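Transcriptional regulator (LacI family) (Clostridium acetobutylicum ATCC 824, PDB 3G85) probably acts as a DNA-binding transcription factor of the LacI family, recognising cis-regulatory regions of genes. Local coordinates at residues A130-T135 / N163-A168. Numbering follows the deposited sequence.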
ATOM      1  N   ALA A 130      21.337   3.205  -7.084  1.00 30.04           N
ATOM      2  CA  ALA A 130      20.004   3.772  -6.896  1.00 28.21           C
ATOM      3  C   ALA A 130      19.928   4.419  -5.536  1.00 27.29           C
ATOM      4  O   ALA A 130      20.691   4.062  -4.620  1.00 27.42           O
ATOM      5  CB  ALA A 130      18.922   2.688  -7.056  1.00 28.00           C
ATOM      6  N   ALA A 131      19.003   5.373  -5.409  1.00 25.79           N
ATOM      7  CA  ALA A 131      18.631   5.926  -4.118  1.00 25.45           C
ATOM      8  C   ALA A 131      17.172   5.525  -3.819  1.00 24.32           C
ATOM      9  O   ALA A 131      16.466   5.057  -4.718  1.00 24.50           O
ATOM     10  CB  ALA A 131      18.766   7.441  -4.113  1.00 25.37           C
ATOM     11  N   ALA A 132      16.770   5.670  -2.558  1.00 24.31           N
ATOM     12  CA  ALA A 132      15.404   5.330  -2.139  1.00 24.18           C
ATOM     13  C   ALA A 132      14.916   6.374  -1.151  1.00 24.58           C
ATOM     14  O   ALA A 132      15.629   6.738  -0.201  1.00 24.85           O
ATOM     15  CB  ALA A 132      15.352   3.921  -1.520  1.00 24.23           C
ATOM     16  N   ILE A 133      13.730   6.908  -1.405  1.00 23.54           N
ATOM     17  CA  ILE A 133      13.099   7.804  -0.468  1.00 22.03           C
ATOM     18  C   ILE A 133      11.927   7.044   0.118  1.00 22.82           C
ATOM     19  O   ILE A 133      11.006   6.639  -0.621  1.00 21.45           O
ATOM     20  CB  ILE A 133      12.626   9.086  -1.155  1.00 23.10           C
ATOM     21  CG1 ILE A 133      13.842   9.869  -1.722  1.00 20.74           C
ATOM     22  CG2 ILE A 133      11.829   9.951  -0.191  1.00 22.12           C
ATOM     23  CD1 ILE A 133      13.409  11.068  -2.551  1.00 22.41           C
ATOM     24  N   LEU A 134      11.984   6.852   1.433  1.00 23.89           N
ATOM     25  CA  LEU A 134      11.081   5.968   2.143  1.00 24.82           C
ATOM     26  C   LEU A 134      10.379   6.654   3.272  1.00 26.15           C
ATOM     27  O   LEU A 134      11.018   7.159   4.218  1.00 26.60           O
ATOM     28  CB  LEU A 134      11.856   4.777   2.712  1.00 25.21           C
ATOM     29  CG  LEU A 134      12.659   3.940   1.701  1.00 24.93           C
ATOM     30  CD1 LEU A 134      13.527   2.906   2.451  1.00 24.34           C
ATOM     31  CD2 LEU A 134      11.791   3.241   0.640  1.00 22.82           C
ATOM     32  N   THR A 135       9.059   6.625   3.211  1.00 26.28           N
ATOM     33  CA  THR A 135       8.262   6.922   4.370  1.00 27.44           C
ATOM     34  C   THR A 135       8.247   5.710   5.338  1.00 28.67           C
ATOM     35  O   THR A 135       8.349   4.549   4.909  1.00 27.93           O
ATOM     36  CB  THR A 135       6.869   7.344   3.952  1.00 27.57           C
ATOM     37  OG1 THR A 135       6.172   7.852   5.098  1.00 28.08           O
ATOM     38  CG2 THR A 135       6.085   6.155   3.293  1.00 25.98           C
ATOM     39  N   ASN A 163      23.446   5.853   2.935  1.00 36.55           N
ATOM     40  CA  ASN A 163      23.144   7.258   3.032  1.00 36.33           C
ATOM     41  C   ASN A 163      22.297   7.727   1.859  1.00 35.49           C
ATOM     42  O   ASN A 163      21.868   8.885   1.815  1.00 35.49           O
ATOM     43  CB  ASN A 163      24.422   8.085   3.113  1.00 36.03           C
ATOM     44  CG  ASN A 163      25.159   8.101   1.808  1.00 37.58           C
ATOM     45  OD1 ASN A 163      25.502   7.049   1.273  1.00 36.77           O
ATOM     46  ND2 ASN A 163      25.398   9.292   1.277  1.00 38.99           N
ATOM     47  N   HIS A 164      22.048   6.843   0.898  1.00 35.04           N
ATOM     48  CA  HIS A 164      21.119   7.194  -0.190  1.00 33.92           C
ATOM     49  C   HIS A 164      19.734   6.658   0.025  1.00 32.04           C
ATOM     50  O   HIS A 164      18.969   6.583  -0.901  1.00 30.96           O
ATOM     51  CB  HIS A 164      21.634   6.752  -1.552  1.00 33.89           C
ATOM     52  CG  HIS A 164      22.863   7.478  -1.977  1.00 37.18           C
ATOM     53  ND1 HIS A 164      23.621   7.084  -3.059  1.00 36.70           N
ATOM     54  CD2 HIS A 164      23.471   8.573  -1.461  1.00 38.83           C
ATOM     55  CE1 HIS A 164      24.641   7.915  -3.198  1.00 40.49           C
ATOM     56  NE2 HIS A 164      24.571   8.827  -2.241  1.00 41.43           N
ATOM     57  N   ILE A 165      19.459   6.243   1.252  1.00 31.86           N
ATOM     58  CA  ILE A 165      18.126   5.966   1.710  1.00 30.53           C
ATOM     59  C   ILE A 165      17.749   7.158   2.592  1.00 30.18           C
ATOM     60  O   ILE A 165      18.432   7.469   3.585  1.00 30.08           O
ATOM     61  CB  ILE A 165      18.069   4.621   2.467  1.00 30.94           C
ATOM     62  CG1 ILE A 165      18.388   3.467   1.502  1.00 30.05           C
ATOM     63  CG2 ILE A 165      16.707   4.420   3.059  1.00 30.28           C
ATOM     64  CD1 ILE A 165      18.853   2.206   2.183  1.00 31.89           C
ATOM     65  N   ILE A 166      16.700   7.866   2.183  1.00 27.56           N
ATOM     66  CA  ILE A 166      16.323   9.130   2.808  1.00 27.54           C
ATOM     67  C   ILE A 166      14.910   8.972   3.358  1.00 27.40           C
ATOM     68  O   ILE A 166      13.989   8.614   2.593  1.00 26.71           O
ATOM     69  CB  ILE A 166      16.351  10.283   1.758  1.00 27.30           C
ATOM     70  CG1 ILE A 166      17.750  10.406   1.134  1.00 27.16           C
ATOM     71  CG2 ILE A 166      15.888  11.596   2.341  1.00 27.45           C
ATOM     72  CD1 ILE A 166      17.828  11.341  -0.064  1.00 27.32           C
ATOM     73  N   ALA A 167      14.747   9.209   4.659  1.00 27.59           N
ATOM     74  CA  ALA A 167      13.431   9.182   5.288  1.00 27.65           C
ATOM     75  C   ALA A 167      12.606  10.349   4.755  1.00 28.05           C
ATOM     76  O   ALA A 167      13.158  11.431   4.460  1.00 28.34           O
ATOM     77  CB  ALA A 167      13.536   9.250   6.817  1.00 28.51           C
ATOM     78  N   ALA A 168      11.295  10.139   4.632  1.00 27.06           N
ATOM     79  CA  ALA A 168      10.375  11.214   4.243  1.00 27.09           C
ATOM     80  C   ALA A 168       9.003  11.040   4.868  1.00 27.62           C
ATOM     81  O   ALA A 168       8.565   9.911   5.151  1.00 27.81           O
ATOM     82  CB  ALA A 168      10.234  11.253   2.712  1.00 26.19           C
TER
HETATM   83  O   HOH W   1      23.456   4.402  -3.882  1.00 33.46           O
HETATM   84  O   HOH W   2       7.678   8.679   7.462  1.00 32.56           O
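A132 and L134 each use both backbone groups to bind 163-168 in parallel. A132 N donates to H164 O, and I166 N donates back to A132 O at 2.8 Å. L134 N then donates to I166 O, and A168 N to L134 O. The first three bonds are nearly straight. The last bends to 144° at the hydrogen, and its donor stands well above the plane of the L134 carbonyl. CA-H...O contacts lie beside the ladder: A132 O also receives I165 CA at 3.2 Å, and I166 O receives I133 CA.

Strands 131-134 and 165-167 are joined by helix 140-155 in a beta-alpha-beta unit. Within the chain, 165-167 is the edge strand of this sheet in the periplasmic-binding-protein-like fold. On the other side of 131-134 lies strand 191-194, which forms backbone hydrogen bonds with A131 and I133.

Apolar contacts form on both faces. On the face of A132 and L134, L134 CD1 meets I165 CG2 at 3.6 Å, the two side chains meeting at a slant. On the I133 and I166 face, I133 CG1 is anti to the carbonyl carbon (chi1 -63°). This leaves CG2 anti to the backbone N and beside the carbonyl carbon, where I133 CG2 touches A168 CB at 3.6 Å. Helices 172-182 and 197-209 cover this face, through A178 and I199 among others.

Water links both ends of the pair. One water donates to A130 O and hydrogen-bonds H164 ND1 at 2.8 Å. A second donates to A168 O and hydrogen-bonds T135 OG1 at 2.9 Å.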